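Local coordinates for protein putative peptidase (Parabacteroides merdae, PDB 4L8K) that is a putative peptidase of family S41 and so probably cleaves peptide bonds with a serine nucleophile, at residues K145-G159 with R211-T225. Numbering follows the deposited sequence.
Sequences KECKGLIFDVRDNGG and RPVIVLTNRHSYSAT. With PO4 (phosphate ion), chain E.
Parallel strands 149-153 and 213-217 lie side by side in the mixed sheet of the S41 peptidase region, consistent with the ClpP/crotonase clan, and the loops after them stay joined. Five backbone hydrogen bonds run from Leu-150 N to Pro-212 O at one end to Val-154 N to Leu-216 O at the other. Leu-216 CG packs on Ile-151 CG2 at 3.7 Å. Leu-216 CD1 also lies over one face of the Arg-155 guanidinium. That group grips Asp-153 side-on, NE to OD1 2.9 Å and NH2 to OD2 2.8 Å. Tyr-122 OH also bonds Asp-153 OD2, and Asp-300 forms a second salt bridge with Arg-155 NH2. Asp-153 CG lies opposite its main-chain N (chi1 -171°), where OD1 can also accept from Arg-155 N, closing an Asx turn. With an alanine here, Arg-155 would lose both carboxylate acceptors and its guanidinium would probably be less firmly fixed over Leu-216. Beyond the strands, Asn-218 OD1 accepts from Asp-156 N and Asn-218 ND2 donates to Asp-156 OD1, each at 2.9 Å. Ser-221 OG donates to Val-154 O at 2.7 Å. Asn-157 O takes Tyr-222 N and Thr-225 OG1 from opposite faces of its plane. Gly-158 CA sits over the Tyr-222 ring, 3.6 Å from its centroid. Ser-223 OG donates to a phosphate ion, probably from the crystallisation liquor. Strand 120-125 flanks 149-153; helix 301-311 covers the Ile-151 and Ile-214 face, while helix 224-232 packs on Val-154 and on Val-215, which points to the other face.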
loop_
_atom_site.group_PDB
_atom_site.type_symbol
_atom_site.label_atom_id
_atom_site.label_comp_id
_atom_site.label_asym_id
_atom_site.label_seq_id
_atom_site.Cartn_x
_atom_site.Cartn_y
_atom_site.Cartn_z
ATOM N N LYS A 145 4.980 8.343 26.228
ATOM C CA LYS A 145 5.877 9.444 26.634
ATOM C C LYS A 145 7.243 8.940 27.153
ATOM O O LYS A 145 8.275 9.473 26.761
ATOM C CB LYS A 145 5.183 10.352 27.684
ATOM C CG LYS A 145 6.024 11.480 28.280
ATOM C CD LYS A 145 6.475 12.541 27.242
ATOM C CE LYS A 145 7.540 13.499 27.759
ATOM N NZ LYS A 145 8.896 12.878 27.779
ATOM N N GLU A 146 7.245 7.891 27.958
ATOM C CA GLU A 146 8.452 7.326 28.574
ATOM C C GLU A 146 9.156 6.262 27.711
ATOM O O GLU A 146 10.231 5.792 28.091
ATOM C CB GLU A 146 8.115 6.700 29.936
ATOM C CG GLU A 146 7.554 7.646 30.974
ATOM C CD GLU A 146 8.326 8.937 31.164
ATOM O OE1 GLU A 146 9.575 8.909 31.275
ATOM O OE2 GLU A 146 7.664 9.993 31.144
ATOM N N CYS A 147 8.537 5.858 26.588
ATOM C CA CYS A 147 9.078 4.863 25.666
ATOM C C CYS A 147 10.273 5.423 24.863
ATOM O O CYS A 147 10.316 6.604 24.510
ATOM C CB CYS A 147 7.979 4.339 24.742
ATOM S SG CYS A 147 6.570 3.600 25.610
ATOM N N LYS A 148 11.232 4.544 24.599
ATOM C CA LYS A 148 12.482 4.712 23.819
ATOM C C LYS A 148 12.178 4.841 22.309
ATOM O O LYS A 148 12.882 5.537 21.581
ATOM C CB LYS A 148 13.331 3.432 24.037
ATOM C CG LYS A 148 14.772 3.624 24.379
ATOM C CD LYS A 148 15.424 2.292 24.646
ATOM C CE LYS A 148 16.914 2.323 24.374
ATOM N NZ LYS A 148 17.246 2.321 22.923
ATOM N N GLY A 149 11.190 4.088 21.846
ATOM C CA GLY A 149 10.820 4.102 20.438
ATOM C C GLY A 149 9.434 3.578 20.195
ATOM O O GLY A 149 8.780 3.096 21.116
ATOM N N LEU A 150 9.001 3.658 18.928
ATOM C CA LEU A 150 7.672 3.287 18.494
ATOM C C LEU A 150 7.697 2.303 17.353
ATOM O O LEU A 150 8.487 2.439 16.421
ATOM C CB LEU A 150 6.919 4.571 18.052
ATOM C CG LEU A 150 5.472 4.430 17.496
ATOM C CD1 LEU A 150 4.476 4.345 18.633
ATOM C CD2 LEU A 150 5.107 5.614 16.656
ATOM N N ILE A 151 6.766 1.352 17.399
ATOM C CA ILE A 151 6.500 0.416 16.310
ATOM C C ILE A 151 5.135 0.835 15.744
ATOM O O ILE A 151 4.138 0.872 16.495
ATOM C CB ILE A 151 6.573 -1.103 16.721
ATOM C CG1 ILE A 151 7.990 -1.498 17.210
ATOM C CG2 ILE A 151 6.115 -2.036 15.565
ATOM C CD1 ILE A 151 8.058 -2.922 17.953
ATOM N N PHE A 152 5.104 1.216 14.442
ATOM C CA PHE A 152 3.864 1.589 13.759
ATOM C C PHE A 152 3.583 0.500 12.708
ATOM O O PHE A 152 4.181 0.470 11.640
ATOM C CB PHE A 152 3.920 3.019 13.163
ATOM C CG PHE A 152 2.537 3.597 12.956
ATOM C CD1 PHE A 152 1.792 3.278 11.817
ATOM C CD2 PHE A 152 1.949 4.407 13.929
ATOM C CE1 PHE A 152 0.497 3.790 11.642
ATOM C CE2 PHE A 152 0.660 4.922 13.754
ATOM C CZ PHE A 152 -0.054 4.616 12.609
ATOM N N ASP A 153 2.732 -0.435 13.053
ATOM C CA ASP A 153 2.465 -1.613 12.220
ATOM C C ASP A 153 1.276 -1.388 11.284
ATOM O O ASP A 153 0.126 -1.269 11.736
ATOM C CB ASP A 153 2.224 -2.827 13.158
ATOM C CG ASP A 153 2.142 -4.204 12.526
ATOM O OD1 ASP A 153 2.210 -4.299 11.280
ATOM O OD2 ASP A 153 2.018 -5.186 13.277
ATOM N N VAL A 154 1.563 -1.368 9.965
ATOM C CA VAL A 154 0.535 -1.201 8.914
ATOM C C VAL A 154 0.501 -2.447 7.984
ATOM O O VAL A 154 0.090 -2.350 6.826
ATOM C CB VAL A 154 0.679 0.121 8.103
ATOM C CG1 VAL A 154 0.364 1.341 8.969
ATOM C CG2 VAL A 154 2.047 0.231 7.420
ATOM N N ARG A 155 0.930 -3.607 8.494
ATOM C CA ARG A 155 0.840 -4.854 7.745
ATOM C C ARG A 155 -0.632 -5.209 7.579
ATOM O O ARG A 155 -1.415 -4.958 8.500
ATOM C CB ARG A 155 1.569 -5.995 8.470
ATOM C CG ARG A 155 3.085 -5.854 8.472
ATOM C CD ARG A 155 3.755 -6.970 9.273
ATOM N NE ARG A 155 3.429 -6.870 10.700
ATOM C CZ ARG A 155 3.662 -7.814 11.605
ATOM N NH1 ARG A 155 4.191 -8.980 11.240
ATOM N NH2 ARG A 155 3.350 -7.611 12.879
ATOM N N ASP A 156 -1.019 -5.749 6.413
ATOM C CA ASP A 156 -2.396 -6.117 6.098
ATOM C C ASP A 156 -3.333 -4.892 6.035
ATOM O O ASP A 156 -4.532 -5.040 6.196
ATOM C CB ASP A 156 -2.936 -7.179 7.066
ATOM C CG ASP A 156 -2.592 -8.595 6.650
ATOM O OD1 ASP A 156 -1.566 -8.781 5.951
ATOM O OD2 ASP A 156 -3.341 -9.511 7.021
ATOM N N ASN A 157 -2.786 -3.700 5.770
ATOM C CA ASN A 157 -3.596 -2.501 5.648
ATOM C C ASN A 157 -3.692 -2.161 4.159
ATOM O O ASN A 157 -2.744 -1.656 3.567
ATOM C CB ASN A 157 -3.014 -1.350 6.497
ATOM C CG ASN A 157 -3.842 -0.076 6.519
ATOM O OD1 ASN A 157 -4.593 0.236 5.579
ATOM N ND2 ASN A 157 -3.674 0.727 7.581
ATOM N N GLY A 158 -4.842 -2.494 3.572
ATOM C CA GLY A 158 -5.157 -2.282 2.164
ATOM C C GLY A 158 -5.464 -0.847 1.766
ATOM O O GLY A 158 -5.876 -0.595 0.640
ATOM N N GLY A 159 -5.234 0.101 2.671
ATOM C CA GLY A 159 -5.456 1.516 2.401
ATOM C C GLY A 159 -6.757 2.049 2.949
ATOM O O GLY A 159 -7.293 1.527 3.923
ATOM N N ARG A 211 11.324 10.590 18.146
ATOM C CA ARG A 211 12.114 9.470 18.623
ATOM C C ARG A 211 12.113 8.350 17.568
ATOM O O ARG A 211 11.285 8.392 16.637
ATOM C CB ARG A 211 11.542 8.959 19.941
ATOM C CG ARG A 211 12.025 9.762 21.162
ATOM C CD ARG A 211 11.130 9.434 22.337
ATOM N NE ARG A 211 9.911 10.250 22.243
ATOM C CZ ARG A 211 8.852 10.135 23.030
ATOM N NH1 ARG A 211 8.811 9.191 23.969
ATOM N NH2 ARG A 211 7.830 10.967 22.899
ATOM N N PRO A 212 13.011 7.335 17.660
ATOM C CA PRO A 212 13.008 6.268 16.635
ATOM C C PRO A 212 11.634 5.608 16.415
ATOM O O PRO A 212 10.827 5.468 17.347
ATOM C CB PRO A 212 14.024 5.269 17.178
ATOM C CG PRO A 212 14.970 6.104 18.004
ATOM C CD PRO A 212 14.078 7.109 18.666
ATOM N N VAL A 213 11.347 5.267 15.143
ATOM C CA VAL A 213 10.102 4.618 14.711
ATOM C C VAL A 213 10.431 3.468 13.793
ATOM O O VAL A 213 11.196 3.649 12.829
ATOM C CB VAL A 213 9.110 5.605 13.978
ATOM C CG1 VAL A 213 7.835 4.908 13.491
ATOM C CG2 VAL A 213 8.745 6.790 14.843
ATOM N N ILE A 214 9.786 2.312 14.021
ATOM C CA ILE A 214 9.864 1.198 13.087
ATOM C C ILE A 214 8.486 1.051 12.448
ATOM O O ILE A 214 7.520 0.812 13.158
ATOM C CB ILE A 214 10.388 -0.163 13.641
ATOM C CG1 ILE A 214 11.646 -0.011 14.574
ATOM C CG2 ILE A 214 10.609 -1.154 12.493
ATOM C CD1 ILE A 214 12.916 0.553 13.956
ATOM N N VAL A 215 8.392 1.223 11.127
ATOM C CA VAL A 215 7.147 1.040 10.368
ATOM C C VAL A 215 7.175 -0.398 9.831
ATOM O O VAL A 215 8.154 -0.796 9.200
ATOM C CB VAL A 215 6.908 2.115 9.253
ATOM C CG1 VAL A 215 5.687 1.770 8.381
ATOM C CG2 VAL A 215 6.752 3.514 9.855
ATOM N N LEU A 216 6.145 -1.196 10.149
ATOM C CA LEU A 216 6.088 -2.592 9.705
ATOM C C LEU A 216 5.218 -2.719 8.478
ATOM O O LEU A 216 4.097 -2.213 8.464
ATOM C CB LEU A 216 5.579 -3.544 10.817
ATOM C CG LEU A 216 6.262 -3.511 12.201
ATOM C CD1 LEU A 216 5.825 -4.715 13.024
ATOM C CD2 LEU A 216 7.815 -3.523 12.104
ATOM N N THR A 217 5.748 -3.348 7.417
ATOM C CA THR A 217 5.029 -3.510 6.156
ATOM C C THR A 217 5.059 -4.961 5.650
ATOM O O THR A 217 5.949 -5.737 6.004
ATOM C CB THR A 217 5.617 -2.572 5.049
ATOM O OG1 THR A 217 6.958 -2.931 4.767
ATOM C CG2 THR A 217 5.563 -1.109 5.414
ATOM N N ASN A 218 4.089 -5.307 4.810
ATOM C CA ASN A 218 4.030 -6.588 4.121
ATOM C C ASN A 218 3.375 -6.352 2.760
ATOM O O ASN A 218 2.982 -5.227 2.479
ATOM C CB ASN A 218 3.346 -7.709 4.948
ATOM C CG ASN A 218 1.879 -7.553 5.225
ATOM O OD1 ASN A 218 1.239 -6.570 4.849
ATOM N ND2 ASN A 218 1.323 -8.524 5.917
ATOM N N ARG A 219 3.307 -7.375 1.900
ATOM C CA ARG A 219 2.699 -7.275 0.576
ATOM C C ARG A 219 1.234 -6.832 0.654
ATOM O O ARG A 219 0.700 -6.271 -0.302
ATOM C CB ARG A 219 2.814 -8.626 -0.179
ATOM C CG ARG A 219 2.620 -8.515 -1.689
ATOM C CD ARG A 219 3.582 -7.548 -2.362
ATOM N NE ARG A 219 3.353 -7.654 -3.790
ATOM C CZ ARG A 219 3.938 -6.934 -4.735
ATOM N NH1 ARG A 219 4.697 -5.892 -4.415
ATOM N NH2 ARG A 219 3.705 -7.199 -6.009
ATOM N N HIS A 220 0.596 -7.055 1.795
ATOM C CA HIS A 220 -0.776 -6.652 1.977
ATOM C C HIS A 220 -0.888 -5.220 2.528
ATOM O O HIS A 220 -1.989 -4.818 2.884
ATOM C CB HIS A 220 -1.531 -7.676 2.801
ATOM C CG HIS A 220 -1.861 -8.888 1.995
ATOM N ND1 HIS A 220 -1.141 -10.050 2.121
ATOM C CD2 HIS A 220 -2.803 -9.072 1.040
ATOM C CE1 HIS A 220 -1.680 -10.919 1.272
ATOM N NE2 HIS A 220 -2.661 -10.368 0.577
ATOM N N SER A 221 0.222 -4.419 2.499
ATOM C CA SER A 221 0.267 -2.979 2.781
ATOM C C SER A 221 0.230 -2.300 1.407
ATOM O O SER A 221 1.188 -2.429 0.645
ATOM C CB SER A 221 1.527 -2.580 3.565
ATOM O OG SER A 221 1.649 -3.227 4.820
ATOM N N TYR A 222 -0.886 -1.691 1.020
ATOM C CA TYR A 222 -0.957 -1.123 -0.319
ATOM C C TYR A 222 -1.944 0.028 -0.406
ATOM O O TYR A 222 -2.631 0.325 0.572
ATOM C CB TYR A 222 -1.300 -2.212 -1.375
ATOM C CG TYR A 222 -2.557 -2.993 -1.081
ATOM C CD1 TYR A 222 -3.809 -2.509 -1.460
ATOM C CD2 TYR A 222 -2.501 -4.221 -0.426
ATOM C CE1 TYR A 222 -4.971 -3.236 -1.213
ATOM C CE2 TYR A 222 -3.661 -4.964 -0.184
ATOM C CZ TYR A 222 -4.891 -4.474 -0.602
ATOM O OH TYR A 222 -6.059 -5.155 -0.365
ATOM N N SER A 223 -2.000 0.670 -1.608
ATOM C CA SER A 223 -2.823 1.817 -1.966
ATOM C C SER A 223 -2.470 3.011 -1.055
ATOM O O SER A 223 -1.295 3.368 -1.067
ATOM C CB SER A 223 -4.300 1.459 -1.966
ATOM O OG SER A 223 -4.494 0.493 -2.992
ATOM N N ALA A 224 -3.404 3.613 -0.274
ATOM C CA ALA A 224 -3.057 4.769 0.593
ATOM C C ALA A 224 -1.906 4.408 1.583
ATOM O O ALA A 224 -1.101 5.266 1.921
ATOM C CB ALA A 224 -4.283 5.269 1.359
ATOM N N THR A 225 -1.812 3.132 1.997
ATOM C CA THR A 225 -0.761 2.643 2.892
ATOM C C THR A 225 0.597 2.734 2.201
ATOM O O THR A 225 1.593 3.032 2.866
ATOM C CB THR A 225 -1.069 1.226 3.339
ATOM O OG1 THR A 225 -2.421 1.205 3.780
ATOM C CG2 THR A 225 -0.136 0.730 4.452
HETATM P P PO4 E . -5.067 1.775 -6.439
HETATM O O1 PO4 E . -4.719 2.608 -7.659
HETATM O O2 PO4 E . -3.895 1.870 -5.412
HETATM O O3 PO4 E . -6.380 2.316 -5.816
HETATM O O4 PO4 E . -5.233 0.298 -6.868
HETATM O O HOH W 1 -4.900 -5.971 3.282
#